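Local atomic coordinates of HIAXHD3 (Humicola insolens, PDB entry 3ZXK), a protein that hydrolyses arabinofuranosyl side chains as a family GH43 glycoside hydrolase, in a version engineered at its active site to display endo-xylanase activity as well. Residues Arg89-Ser93 with Gly115-Ala119; Asp322-Gly326 with Asn350-Leu354; Gly383-Val389 with Val524-Lys530. One frame throughout, in Å; residues are numbered along the deposited sequence.

Contact 1 of 3, residues Arg89-Ser93 with Gly115-Ala119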
loop_
_atom_site.group_PDB
_atom_site.type_symbol
_atom_site.label_atom_id
_atom_site.label_comp_id
_atom_site.label_asym_id
_atom_site.label_seq_id
_atom_site.Cartn_x
_atom_site.Cartn_y
_atom_site.Cartn_z
ATOM N N ARG A 89 3.613 12.994 9.722
ATOM C CA ARG A 89 3.543 14.469 9.597
ATOM C C ARG A 89 4.934 15.027 9.423
ATOM O O ARG A 89 5.912 14.395 9.786
ATOM C CB ARG A 89 2.864 15.166 10.804
ATOM C CG ARG A 89 1.378 14.834 11.035
ATOM C CD ARG A 89 0.476 15.533 10.019
ATOM N NE ARG A 89 -0.892 15.026 9.995
ATOM C CZ ARG A 89 -1.935 15.561 10.642
ATOM N NH1 ARG A 89 -1.825 16.653 11.421
ATOM N NH2 ARG A 89 -3.117 14.984 10.518
ATOM N N TYR A 90 5.016 16.225 8.862
ATOM C CA TYR A 90 6.294 16.907 8.719
ATOM C C TYR A 90 6.432 18.002 9.786
ATOM O O TYR A 90 5.545 18.862 9.931
ATOM C CB TYR A 90 6.338 17.557 7.346
ATOM C CG TYR A 90 7.548 18.410 7.105
ATOM C CD1 TYR A 90 8.831 17.849 7.011
ATOM C CD2 TYR A 90 7.408 19.781 6.935
ATOM C CE1 TYR A 90 9.949 18.650 6.762
ATOM C CE2 TYR A 90 8.499 20.593 6.713
ATOM C CZ TYR A 90 9.769 20.025 6.610
ATOM O OH TYR A 90 10.849 20.863 6.361
ATOM N N ARG A 91 7.540 17.959 10.516
ATOM C CA ARG A 91 7.789 18.914 11.586
ATOM C C ARG A 91 8.672 20.008 11.030
ATOM O O ARG A 91 9.839 19.772 10.721
ATOM C CB ARG A 91 8.476 18.219 12.757
ATOM C CG ARG A 91 8.349 18.993 14.055
ATOM C CD ARG A 91 8.991 18.237 15.197
ATOM N NE ARG A 91 8.572 18.828 16.475
ATOM C CZ ARG A 91 8.927 18.357 17.666
ATOM N NH1 ARG A 91 9.752 17.302 17.769
ATOM N NH2 ARG A 91 8.473 18.936 18.767
ATOM N N ARG A 92 8.116 21.217 10.918
ATOM C CA ARG A 92 8.880 22.353 10.380
ATOM C C ARG A 92 10.077 22.745 11.242
ATOM O O ARG A 92 11.143 23.078 10.709
ATOM C CB ARG A 92 7.975 23.570 10.176
ATOM C CG ARG A 92 7.187 23.518 8.879
ATOM C CD ARG A 92 6.164 22.410 8.833
ATOM N NE ARG A 92 5.253 22.657 7.710
ATOM C CZ ARG A 92 4.230 21.879 7.401
ATOM N NH1 ARG A 92 4.008 20.768 8.102
ATOM N NH2 ARG A 92 3.448 22.205 6.381
ATOM N N SER A 93 9.920 22.685 12.562
ATOM C CA SER A 93 10.961 23.239 13.451
ATOM C C SER A 93 12.316 22.544 13.317
ATOM O O SER A 93 13.356 23.190 13.471
ATOM C CB SER A 93 10.503 23.235 14.900
ATOM O OG SER A 93 10.310 21.909 15.335
ATOM N N GLY A 115 15.331 17.534 3.790
ATOM C CA GLY A 115 16.114 18.238 2.773
ATOM C C GLY A 115 15.772 19.718 2.696
ATOM O O GLY A 115 15.898 20.340 1.624
ATOM N N ASN A 116 15.359 20.299 3.828
ATOM C CA ASN A 116 14.972 21.728 3.888
ATOM C C ASN A 116 13.676 21.996 3.109
ATOM O O ASN A 116 13.514 23.037 2.464
ATOM C CB ASN A 116 16.133 22.648 3.418
ATOM C CG ASN A 116 16.021 24.077 3.936
ATOM O OD1 ASN A 116 15.429 24.325 4.972
ATOM N ND2 ASN A 116 16.609 25.020 3.204
ATOM N N ALA A 117 12.743 21.053 3.199
ATOM C CA ALA A 117 11.475 21.171 2.483
ATOM C C ALA A 117 10.698 22.458 2.804
ATOM O O ALA A 117 10.143 23.061 1.901
ATOM C CB ALA A 117 10.616 19.956 2.755
ATOM N N LEU A 118 10.675 22.873 4.078
ATOM C CA LEU A 118 9.877 24.042 4.508
ATOM C C LEU A 118 10.289 25.294 3.768
ATOM O O LEU A 118 9.496 26.241 3.667
ATOM C CB LEU A 118 9.987 24.300 6.020
ATOM C CG LEU A 118 11.247 24.965 6.599
ATOM C CD1 LEU A 118 11.000 25.402 8.044
ATOM C CD2 LEU A 118 12.478 24.049 6.473
ATOM N N ALA A 119 11.515 25.280 3.248
ATOM C CA ALA A 119 12.115 26.434 2.566
ATOM C C ALA A 119 12.091 26.327 1.040
ATOM O O ALA A 119 12.478 27.264 0.340
ATOM C CB ALA A 119 13.552 26.638 3.046
#
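The strand residues Arg89-Arg91 lead to Arg92 and Ser93, and beside that end the loop 115-119 tightens into a 3-10 turn over Ala117-Ala119, closed by Ala119 N to Asn116 O at 3.1 Å. The backbones stay apart: the nearest CA pair, Arg92 and Leu118, is 6.2 Å apart, so side chains must span the gap. Tyr90 does most of this. Its CA-CB bond points toward the loop, and with chi1 at t the long, flat ring carries OH to Leu118 N, which donates a hydrogen bond of 3.0 Å. The same hydroxyl is hydrogen-bonded to Asp95, whose other carboxylate oxygen meets Asn116 N. Tyrosine suits the place because its ring is apolar up to its polar tip: CZ lies 3.9 Å from Ala117 CB, and CE2 lies 4.1 Å from Leu118 CB. The small Ala117 methyl allows this close approach. Leu118 also covers Arg92, with CD1 3.5 Å from Arg92 O. Arg92 folds back along its own strand, NH1 donating to Tyr90 O at 3.1 Å while NH2 reaches Arg24 O. Phe23 and Val25 of strand 21-25 touch the Tyr90 side chain, joining the neighbouring sheet to this one. Successive four-stranded antiparallel sheets of this kind are the blades of the five-bladed beta-propeller of GH43 enzymes; here a strand end is tied to the loop between two later strands of its own blade.

Contact 2 of 3, residues Asp322-Gly326 with Asn350-Leu354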
loop_
_atom_site.group_PDB
_atom_site.type_symbol
_atom_site.label_atom_id
_atom_site.label_comp_id
_atom_site.label_asym_id
_atom_site.label_seq_id
_atom_site.Cartn_x
_atom_site.Cartn_y
_atom_site.Cartn_z
ATOM N N ASP A 322 10.379 -1.120 -16.465
ATOM C CA ASP A 322 11.387 -1.171 -15.417
ATOM C C ASP A 322 12.352 -2.292 -15.724
ATOM O O ASP A 322 11.995 -3.470 -15.689
ATOM C CB ASP A 322 10.717 -1.385 -14.045
ATOM C CG ASP A 322 11.690 -1.193 -12.879
ATOM O OD1 ASP A 322 12.939 -1.241 -13.093
ATOM O OD2 ASP A 322 11.197 -1.001 -11.757
ATOM N N GLU A 323 13.577 -1.899 -16.056
ATOM C CA GLU A 323 14.620 -2.875 -16.369
ATOM C C GLU A 323 15.616 -3.071 -15.224
ATOM O O GLU A 323 16.712 -3.589 -15.429
ATOM C CB GLU A 323 15.311 -2.558 -17.702
ATOM C CG GLU A 323 14.376 -2.881 -18.871
ATOM C CD GLU A 323 14.944 -2.540 -20.230
ATOM O OE1 GLU A 323 15.445 -1.409 -20.423
ATOM O OE2 GLU A 323 14.869 -3.407 -21.128
ATOM N N PHE A 324 15.213 -2.668 -14.015
ATOM C CA PHE A 324 15.972 -2.929 -12.787
ATOM C C PHE A 324 17.383 -2.392 -12.905
ATOM O O PHE A 324 18.377 -3.091 -12.655
ATOM C CB PHE A 324 15.972 -4.431 -12.440
ATOM C CG PHE A 324 14.602 -4.958 -12.089
ATOM C CD1 PHE A 324 13.987 -4.622 -10.869
ATOM C CD2 PHE A 324 13.899 -5.764 -12.987
ATOM C CE1 PHE A 324 12.714 -5.099 -10.547
ATOM C CE2 PHE A 324 12.621 -6.235 -12.669
ATOM C CZ PHE A 324 12.030 -5.902 -11.452
ATOM N N ARG A 325 17.447 -1.119 -13.268
ATOM C CA ARG A 325 18.709 -0.406 -13.429
ATOM C C ARG A 325 19.091 0.321 -12.156
ATOM O O ARG A 325 18.246 0.570 -11.315
ATOM C CB ARG A 325 18.582 0.588 -14.579
ATOM C CG ARG A 325 18.344 -0.097 -15.910
ATOM C CD ARG A 325 18.195 0.915 -17.037
ATOM N NE ARG A 325 17.837 0.238 -18.277
ATOM C CZ ARG A 325 18.674 0.032 -19.285
ATOM N NH1 ARG A 325 19.923 0.471 -19.222
ATOM N NH2 ARG A 325 18.259 -0.603 -20.365
ATOM N N GLY A 326 20.373 0.641 -12.014
ATOM C CA GLY A 326 20.849 1.414 -10.863
ATOM C C GLY A 326 20.985 0.585 -9.602
ATOM O O GLY A 326 21.044 -0.648 -9.660
ATOM N N ASN A 350 25.226 -1.548 -17.742
ATOM C CA ASN A 350 24.439 -1.050 -18.877
ATOM C C ASN A 350 23.019 -1.603 -18.913
ATOM O O ASN A 350 22.071 -0.901 -19.273
ATOM C CB ASN A 350 25.159 -1.327 -20.211
ATOM C CG ASN A 350 26.530 -0.671 -20.288
ATOM O OD1 ASN A 350 26.755 0.397 -19.713
ATOM N ND2 ASN A 350 27.455 -1.309 -21.011
ATOM N N GLU A 351 22.874 -2.860 -18.513
ATOM C CA GLU A 351 21.619 -3.566 -18.701
ATOM C C GLU A 351 20.780 -3.642 -17.433
ATOM O O GLU A 351 19.567 -3.836 -17.508
ATOM C CB GLU A 351 21.897 -4.964 -19.258
ATOM C CG GLU A 351 22.401 -4.957 -20.696
ATOM C CD GLU A 351 23.244 -6.171 -21.029
ATOM O OE1 GLU A 351 22.978 -7.265 -20.469
ATOM O OE2 GLU A 351 24.176 -6.028 -21.855
ATOM N N GLY A 352 21.402 -3.486 -16.265
ATOM C CA GLY A 352 20.673 -3.722 -15.020
ATOM C C GLY A 352 20.270 -5.185 -14.901
ATOM O O GLY A 352 20.967 -6.085 -15.374
ATOM N N GLY A 353 19.119 -5.411 -14.289
ATOM C CA GLY A 353 18.658 -6.757 -14.011
ATOM C C GLY A 353 18.706 -7.079 -12.530
ATOM O O GLY A 353 19.560 -6.589 -11.790
ATOM N N LEU A 354 17.734 -7.884 -12.119
ATOM C CA LEU A 354 17.623 -8.348 -10.760
ATOM C C LEU A 354 17.915 -9.853 -10.678
ATOM O O LEU A 354 17.246 -10.658 -11.335
ATOM C CB LEU A 354 16.192 -8.082 -10.245
ATOM C CG LEU A 354 15.755 -8.728 -8.899
ATOM C CD1 LEU A 354 16.558 -8.125 -7.738
ATOM C CD2 LEU A 354 14.256 -8.574 -8.646
#
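Two loops of the beta-sandwich domain, which has a concanavalin A-like fold, meet here, and an Asx turn shapes the first. Asp322, with chi1 at t, places OD1 2.8 Å from Phe324 N, while its OD2 is hydrogen-bonded to Trp333 NE1. Phe324 has positive phi (56°), and this bend presents two successive carbonyls to Gly353 N: Phe324 O at 2.9 Å, and Glu323 O at 3.2 Å in a weak bond. With chi1 at m, the Phe324 ring turns inward among Phe329, Leu346 and Leu372, and Leu354, in its t,p rotamer, lays CB over one ring face in a CH-pi contact, 4.2 Å from the centroid. Bulky apolar residues suit this buried side, whereas Gly352 must be glycine, because a CB would clash with Phe324 O and Arg325 CA, and Gly353 likewise, since its CB would jam against the preceding carbonyl. On the exposed side, Glu323 and Arg325 both take chi1 near m and flank Phe324, so their long chains can meet in a salt bridge, OE1 of Glu323 to NH2 of Arg325 at 2.9 Å. The extended Arg325 chain also brings its guanidinium to the second loop, with NH1 2.5 Å from Asn350 O.

Contact 3 of 3, residues Gly383-Val389 with Val524-Lys530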
loop_
_atom_site.group_PDB
_atom_site.type_symbol
_atom_site.label_atom_id
_atom_site.label_comp_id
_atom_site.label_asym_id
_atom_site.label_seq_id
_atom_site.Cartn_x
_atom_site.Cartn_y
_atom_site.Cartn_z
ATOM N N GLY A 383 0.419 -7.448 -16.437
ATOM C CA GLY A 383 1.788 -7.331 -15.913
ATOM C C GLY A 383 2.667 -8.353 -16.610
ATOM O O GLY A 383 2.346 -9.549 -16.644
ATOM N N ILE A 384 3.770 -7.895 -17.190
ATOM C CA ILE A 384 4.665 -8.756 -17.957
ATOM C C ILE A 384 6.070 -8.760 -17.353
ATOM O O ILE A 384 6.701 -7.709 -17.211
ATOM C CB ILE A 384 4.728 -8.314 -19.420
ATOM C CG1 ILE A 384 3.310 -8.259 -20.004
ATOM C CG2 ILE A 384 5.651 -9.225 -20.249
ATOM C CD1 ILE A 384 3.290 -7.829 -21.446
ATOM N N PHE A 385 6.533 -9.939 -16.960
ATOM C CA PHE A 385 7.889 -10.154 -16.466
ATOM C C PHE A 385 8.731 -10.823 -17.541
ATOM O O PHE A 385 8.284 -11.777 -18.190
ATOM C CB PHE A 385 7.873 -11.046 -15.228
ATOM C CG PHE A 385 7.319 -10.387 -13.991
ATOM C CD1 PHE A 385 8.153 -9.631 -13.152
ATOM C CD2 PHE A 385 5.971 -10.534 -13.657
ATOM C CE1 PHE A 385 7.637 -9.056 -11.998
ATOM C CE2 PHE A 385 5.468 -9.964 -12.505
ATOM C CZ PHE A 385 6.293 -9.226 -11.676
ATOM N N ARG A 386 9.955 -10.342 -17.713
ATOM C CA ARG A 386 10.900 -10.894 -18.675
ATOM C C ARG A 386 12.060 -11.498 -17.869
ATOM O O ARG A 386 12.669 -10.801 -17.049
ATOM C CB ARG A 386 11.368 -9.781 -19.619
ATOM C CG ARG A 386 12.282 -10.252 -20.732
ATOM C CD ARG A 386 12.922 -9.080 -21.438
ATOM N NE ARG A 386 13.749 -9.526 -22.545
ATOM C CZ ARG A 386 14.306 -8.703 -23.418
ATOM N NH1 ARG A 386 14.118 -7.388 -23.316
ATOM N NH2 ARG A 386 15.041 -9.192 -24.402
ATOM N N LEU A 387 12.315 -12.796 -18.053
ATOM C CA LEU A 387 13.291 -13.542 -17.230
ATOM C C LEU A 387 14.308 -14.306 -18.034
ATOM O O LEU A 387 14.029 -14.730 -19.167
ATOM C CB LEU A 387 12.594 -14.515 -16.274
ATOM C CG LEU A 387 11.622 -13.889 -15.270
ATOM C CD1 LEU A 387 10.205 -13.930 -15.813
ATOM C CD2 LEU A 387 11.738 -14.631 -13.957
ATOM N N ASP A 388 15.499 -14.455 -17.464
ATOM C CA ASP A 388 16.463 -15.460 -17.916
ATOM C C ASP A 388 16.516 -16.560 -16.826
ATOM O O ASP A 388 16.923 -16.289 -15.692
ATOM C CB ASP A 388 17.826 -14.799 -18.108
ATOM C CG ASP A 388 18.960 -15.775 -18.460
ATOM O OD1 ASP A 388 18.801 -17.025 -18.403
ATOM O OD2 ASP A 388 20.063 -15.259 -18.767
ATOM N N VAL A 389 16.091 -17.778 -17.152
ATOM C CA VAL A 389 15.956 -18.815 -16.122
ATOM C C VAL A 389 16.970 -19.962 -16.269
ATOM O O VAL A 389 16.808 -21.041 -15.687
ATOM C CB VAL A 389 14.517 -19.399 -16.045
ATOM C CG1 VAL A 389 13.490 -18.297 -15.750
ATOM C CG2 VAL A 389 14.167 -20.151 -17.316
ATOM N N VAL A 524 17.533 -17.072 -10.886
ATOM C CA VAL A 524 17.015 -16.526 -12.100
ATOM C C VAL A 524 17.369 -15.055 -12.172
ATOM O O VAL A 524 17.676 -14.424 -11.158
ATOM C CB VAL A 524 15.481 -16.746 -12.228
ATOM C CG1 VAL A 524 15.123 -18.232 -12.113
ATOM C CG2 VAL A 524 14.716 -15.907 -11.231
ATOM N N LYS A 525 17.283 -14.495 -13.380
ATOM C CA LYS A 525 17.491 -13.080 -13.559
ATOM C C LYS A 525 16.182 -12.493 -14.073
ATOM O O LYS A 525 15.648 -12.954 -15.100
ATOM C CB LYS A 525 18.623 -12.822 -14.580
ATOM C CG LYS A 525 18.892 -11.322 -14.836
ATOM C CD LYS A 525 20.172 -11.061 -15.628
ATOM C CE LYS A 525 20.119 -11.601 -17.041
ATOM N NZ LYS A 525 21.382 -11.272 -17.756
ATOM N N VAL A 526 15.683 -11.484 -13.380
ATOM C CA VAL A 526 14.530 -10.743 -13.856
ATOM C C VAL A 526 15.053 -9.576 -14.667
ATOM O O VAL A 526 15.696 -8.670 -14.129
ATOM C CB VAL A 526 13.646 -10.264 -12.691
ATOM C CG1 VAL A 526 12.307 -9.831 -13.227
ATOM C CG2 VAL A 526 13.459 -11.391 -11.679
ATOM N N LYS A 527 14.836 -9.615 -15.973
ATOM C CA LYS A 527 15.360 -8.575 -16.837
ATOM C C LYS A 527 14.478 -7.354 -16.853
ATOM O O LYS A 527 14.970 -6.242 -16.985
ATOM C CB LYS A 527 15.531 -9.063 -18.268
ATOM C CG LYS A 527 16.449 -10.269 -18.413
ATOM C CD LYS A 527 16.656 -10.492 -19.898
ATOM C CE LYS A 527 16.873 -11.947 -20.216
ATOM N NZ LYS A 527 16.798 -12.106 -21.693
ATOM N N GLY A 528 13.175 -7.522 -16.694
ATOM C CA GLY A 528 12.301 -6.379 -16.831
ATOM C C GLY A 528 10.893 -6.677 -16.390
ATOM O O GLY A 528 10.475 -7.825 -16.286
ATOM N N PHE A 529 10.147 -5.603 -16.168
ATOM C CA PHE A 529 8.720 -5.697 -15.864
ATOM C C PHE A 529 8.048 -4.528 -16.581
ATOM O O PHE A 529 8.557 -3.395 -16.571
ATOM C CB PHE A 529 8.421 -5.549 -14.365
ATOM C CG PHE A 529 6.928 -5.434 -14.071
ATOM C CD1 PHE A 529 6.104 -6.576 -13.999
ATOM C CD2 PHE A 529 6.327 -4.187 -13.973
ATOM C CE1 PHE A 529 4.719 -6.454 -13.737
ATOM C CE2 PHE A 529 4.943 -4.070 -13.741
ATOM C CZ PHE A 529 4.141 -5.196 -13.645
ATOM N N LYS A 530 6.868 -4.777 -17.129
ATOM C CA LYS A 530 6.044 -3.713 -17.706
ATOM C C LYS A 530 4.585 -3.958 -17.346
ATOM O O LYS A 530 4.113 -5.090 -17.483
ATOM C CB LYS A 530 6.211 -3.693 -19.254
ATOM C CG LYS A 530 5.319 -2.695 -19.962
ATOM C CD LYS A 530 5.884 -1.287 -19.844
ATOM C CE LYS A 530 5.166 -0.274 -20.755
ATOM N NZ LYS A 530 3.722 -0.130 -20.358
HETATM O O HOH W 1 20.580 -12.857 -19.837
#
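Strands 383-388 and 524-530 pair antiparallel in the middle of a seven-stranded sheet, and a classic beta bulge interrupts their ladder: Lys527 and Gly528 both face Arg386, whose O accepts from Lys527 N at 2.7 Å and, weakly, from Gly528 N at 3.3 Å. On the buried face, Phe385, Leu387, Val526 and Phe529 form a continuous apolar relief. The edge of Phe529 wedges against the face of Phe385, centroids 4.8 Å apart and planes at 56°, while Val526 CG1 meets the rim of the Phe385 ring, 4.2 Å from CD1. Leu387 CD2 lies against both valines, 4.2 Å from Val524 CG2 and 4.3 Å from Val526 CG2. Bare Gly383 makes a hollow for the Phe529 ring, its CA 3.8 Å from CE1. The other face carries Ile384 but is mostly charged. Lys527 bends over Asp388, its CE 3.7 Å from CB, and shares Asp456 with Arg386, which offsets their like charges. A water bridges Asp388 OD2 and Lys525 NZ at 2.7 Å each, and Asp388 also pairs with Arg390. The strand pair is thus amphipathic, one face built for the core, the other polar and only partly exposed, its charges balanced by partners or a water.

Contact 1 belongs to the catalytic-family region, its centre about 33 Å from that of contact 2 and about 39 Å from that of contact 3, whereas contacts 2 and 3 share the concanavalin A-like domain and touch. Leu354 O probably bonds Val526 N at 2.7 Å, and Asp322 O probably bonds Phe529 N at 2.9 Å, so strand 523-533 receives both loops on the edge away from strand 380-388. Contact 3 is buried, relying on a bulged antiparallel ladder and an apolar face of aromatic and aliphatic side chains. Contacts 1 and 2 are partly buried: contact 1 sets a strand end against a loop through a tyrosine hydroxyl; contact 2 joins two loops main chain to main chain, from Gly353 N, with Gly352 allowing close approach.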